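Local coordinates for polymerase nucleotidyl transferase domain-containing protein (Archaeoglobus fulgidus, PDB 1YLQ) that probably transfers nucleotidyl groups, though its substrate is not established, at residues 41-46 with 74-79. Numbering follows the deposited sequence.
Sequences AIVSDV and LTKKEW
Backbone first: the end of strand 38-43 runs parallel to the end of strand 69-74, and L74 hydrogen-bonds to both neighbours of V43. L74 N gives a nearly straight bond, 171° at the hydrogen, to I42 O in the carbonyl plane, and L74 O takes S44 N at 2.9 Å, almost along its C=O axis. Beyond this last rung the chain of 74-79 turns into helix 76-83, which packs on the sheet of this nucleotidyltransferase-like fold. T75 is the N-cap: its OG1 accepts from E78 N, while E78 OE1, also salt-bridged to K53, takes T75 N from above the carboxylate plane, completing a capping box. D45 grips the same helix start. Its OD1 accepts K76 N at 2.9 Å through the syn lone pair, and a water donates to D45 OD1 at 2.7 Å and accepts from K77 N. An alanine in place of D45 would probably leave the first turn of the helix less firmly tied to 41-46, with both the direct and the water-mediated link removed. The apolar part lies on the V43 side of the sheet. V43 CG1 stands anti to the backbone N (chi1 177°) and meets W79 CB, while CG2 sits over one face of the indole, 3.7 Å from W79 CG, in a CH-pi contact. A41 CB touches W79 CZ3 at 3.6 Å and L74 CD1 at 4.0 Å. Y21, from strand 19-23, stacks on the indole.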
ATOM      1  N   ALA A  41       3.589   5.284  10.443  1.00 24.73           N
ATOM      2  CA  ALA A  41       3.826   5.929  11.749  1.00 24.22           C
ATOM      3  C   ALA A  41       4.064   7.421  11.478  1.00 23.93           C
ATOM      4  O   ALA A  41       4.893   7.783  10.640  1.00 24.74           O
ATOM      5  CB  ALA A  41       4.981   5.290  12.443  1.00 22.42           C
ATOM      6  N   ILE A  42       3.278   8.273  12.129  1.00 24.39           N
ATOM      7  CA  ILE A  42       3.424   9.707  12.013  1.00 22.44           C
ATOM      8  C   ILE A  42       3.875  10.220  13.381  1.00 23.31           C
ATOM      9  O   ILE A  42       3.166  10.079  14.369  1.00 23.94           O
ATOM     10  CB  ILE A  42       2.107  10.340  11.539  1.00 23.25           C
ATOM     11  CG1 ILE A  42       1.654   9.629  10.235  1.00 23.39           C
ATOM     12  CG2 ILE A  42       2.277  11.957  11.386  1.00 22.23           C
ATOM     13  CD1 ILE A  42       0.335  10.046   9.725  1.00 25.52           C
ATOM     14  N   VAL A  43       5.078  10.788  13.446  1.00 22.18           N
ATOM     15  CA  VAL A  43       5.811  10.864  14.689  1.00 23.08           C
ATOM     16  C   VAL A  43       6.200  12.313  14.968  1.00 23.23           C
ATOM     17  O   VAL A  43       6.859  12.951  14.152  1.00 22.40           O
ATOM     18  CB  VAL A  43       7.115  10.021  14.611  1.00 21.68           C
ATOM     19  CG1 VAL A  43       7.933  10.155  15.892  1.00 22.69           C
ATOM     20  CG2 VAL A  43       6.797   8.502  14.247  1.00 23.42           C
ATOM     21  N   SER A  44       5.799  12.822  16.139  1.00 24.95           N
ATOM     22  CA  SER A  44       6.198  14.194  16.538  1.00 25.61           C
ATOM     23  C   SER A  44       5.944  14.301  18.018  1.00 25.09           C
ATOM     24  O   SER A  44       4.977  13.713  18.510  1.00 25.82           O
ATOM     25  CB  SER A  44       5.305  15.224  15.823  1.00 24.90           C
ATOM     26  OG  SER A  44       5.505  16.508  16.401  1.00 26.66           O
ATOM     27  N   ASP A  45       6.739  15.099  18.733  1.00 24.05           N
ATOM     28  CA  ASP A  45       6.415  15.314  20.155  1.00 23.53           C
ATOM     29  C   ASP A  45       5.229  16.262  20.346  1.00 24.29           C
ATOM     30  O   ASP A  45       4.711  16.419  21.453  1.00 24.01           O
ATOM     31  CB  ASP A  45       7.636  15.769  20.953  1.00 23.60           C
ATOM     32  CG  ASP A  45       8.566  14.619  21.273  1.00 23.38           C
ATOM     33  OD1 ASP A  45       8.175  13.409  21.155  1.00 22.77           O
ATOM     34  OD2 ASP A  45       9.686  14.909  21.697  1.00 22.60           O
ATOM     35  N   VAL A  46       4.750  16.856  19.274  1.00 24.03           N
ATOM     36  CA  VAL A  46       3.428  17.526  19.370  1.00 27.22           C
ATOM     37  C   VAL A  46       2.327  16.550  19.890  1.00 25.80           C
ATOM     38  O   VAL A  46       1.397  16.939  20.559  1.00 27.26           O
ATOM     39  CB  VAL A  46       3.030  18.157  18.005  1.00 27.29           C
ATOM     40  CG1 VAL A  46       1.663  18.782  18.051  1.00 33.39           C
ATOM     41  CG2 VAL A  46       4.058  19.282  17.632  1.00 27.22           C
ATOM     42  N   LEU A  74       2.328   8.940  16.898  1.00 22.16           N
ATOM     43  CA  LEU A  74       3.257   8.636  17.977  1.00 22.25           C
ATOM     44  C   LEU A  74       4.144   9.828  18.384  1.00 22.75           C
ATOM     45  O   LEU A  74       4.552  10.575  17.534  1.00 21.95           O
ATOM     46  CB  LEU A  74       4.187   7.522  17.484  1.00 22.11           C
ATOM     47  CG  LEU A  74       3.564   6.237  17.026  1.00 20.77           C
ATOM     48  CD1 LEU A  74       4.670   5.285  16.473  1.00 21.85           C
ATOM     49  CD2 LEU A  74       2.813   5.614  18.226  1.00 21.41           C
ATOM     50  N   THR A  75       4.491   9.920  19.674  1.00 22.76           N
ATOM     51  CA  THR A  75       5.547  10.789  20.112  1.00 23.96           C
ATOM     52  C   THR A  75       6.884  10.126  19.683  1.00 25.29           C
ATOM     53  O   THR A  75       6.900   8.932  19.306  1.00 25.12           O
ATOM     54  CB  THR A  75       5.535  10.927  21.667  1.00 23.61           C
ATOM     55  OG1 THR A  75       5.754   9.640  22.243  1.00 22.54           O
ATOM     56  CG2 THR A  75       4.150  11.389  22.180  1.00 21.26           C
ATOM     57  N   LYS A  76       7.995  10.853  19.856  1.00 24.19           N
ATOM     58  CA  LYS A  76       9.320  10.263  19.577  1.00 25.08           C
ATOM     59  C   LYS A  76       9.651   9.032  20.459  1.00 24.82           C
ATOM     60  O   LYS A  76      10.139   8.041  19.955  1.00 25.46           O
ATOM     61  CB  LYS A  76      10.438  11.308  19.662  1.00 24.45           C
ATOM     62  CG  LYS A  76      10.419  12.235  18.386  1.00 23.66           C
ATOM     63  CD  LYS A  76      11.460  13.342  18.492  1.00 23.41           C
ATOM     64  CE  LYS A  76      11.714  14.047  17.075  1.00 20.00           C
ATOM     65  NZ  LYS A  76      12.935  14.968  17.256  1.00 16.61           N
ATOM     66  N   LYS A  77       9.369   9.106  21.758  1.00 24.73           N
ATOM     67  CA  LYS A  77       9.564   7.991  22.658  1.00 26.31           C
ATOM     68  C   LYS A  77       8.766   6.759  22.252  1.00 25.87           C
ATOM     69  O   LYS A  77       9.267   5.606  22.322  1.00 24.69           O
ATOM     70  CB  LYS A  77       9.138   8.464  24.051  1.00 26.73           C
ATOM     71  CG  LYS A  77       9.228   7.493  25.173  1.00 30.78           C
ATOM     72  CD  LYS A  77       9.200   8.227  26.552  1.00 30.27           C
ATOM     73  CE  LYS A  77       8.735   7.310  27.697  1.00 34.25           C
ATOM     74  NZ  LYS A  77       8.510   8.141  28.946  1.00 37.91           N
ATOM     75  N   GLU A  78       7.521   6.988  21.840  1.00 25.21           N
ATOM     76  CA  GLU A  78       6.629   5.898  21.381  1.00 25.56           C
ATOM     77  C   GLU A  78       7.142   5.217  20.112  1.00 25.39           C
ATOM     78  O   GLU A  78       7.115   3.989  19.982  1.00 24.96           O
ATOM     79  CB  GLU A  78       5.179   6.451  21.176  1.00 23.13           C
ATOM     80  CG  GLU A  78       4.457   6.617  22.529  1.00 26.53           C
ATOM     81  CD  GLU A  78       3.178   7.399  22.384  1.00 28.38           C
ATOM     82  OE1 GLU A  78       2.868   7.914  21.273  1.00 23.88           O
ATOM     83  OE2 GLU A  78       2.486   7.510  23.391  1.00 30.31           O
ATOM     84  N   TRP A  79       7.629   6.012  19.177  1.00 25.55           N
ATOM     85  CA  TRP A  79       8.234   5.482  17.970  1.00 25.30           C
ATOM     86  C   TRP A  79       9.553   4.672  18.290  1.00 26.64           C
ATOM     87  O   TRP A  79       9.743   3.573  17.791  1.00 24.98           O
ATOM     88  CB  TRP A  79       8.511   6.624  16.969  1.00 26.05           C
ATOM     89  CG  TRP A  79       9.272   6.195  15.713  1.00 23.01           C
ATOM     90  CD1 TRP A  79      10.484   6.697  15.274  1.00 23.90           C
ATOM     91  CD2 TRP A  79       8.918   5.135  14.796  1.00 25.09           C
ATOM     92  NE1 TRP A  79      10.857   6.060  14.100  1.00 26.55           N
ATOM     93  CE2 TRP A  79       9.934   5.082  13.799  1.00 25.26           C
ATOM     94  CE3 TRP A  79       7.817   4.260  14.685  1.00 27.08           C
ATOM     95  CZ2 TRP A  79       9.887   4.182  12.713  1.00 24.80           C
ATOM     96  CZ3 TRP A  79       7.786   3.344  13.613  1.00 26.50           C
ATOM     97  CH2 TRP A  79       8.826   3.316  12.633  1.00 25.97           C
TER
HETATM   98  O   HOH W   1       8.816  11.657  23.090  1.00 20.38           O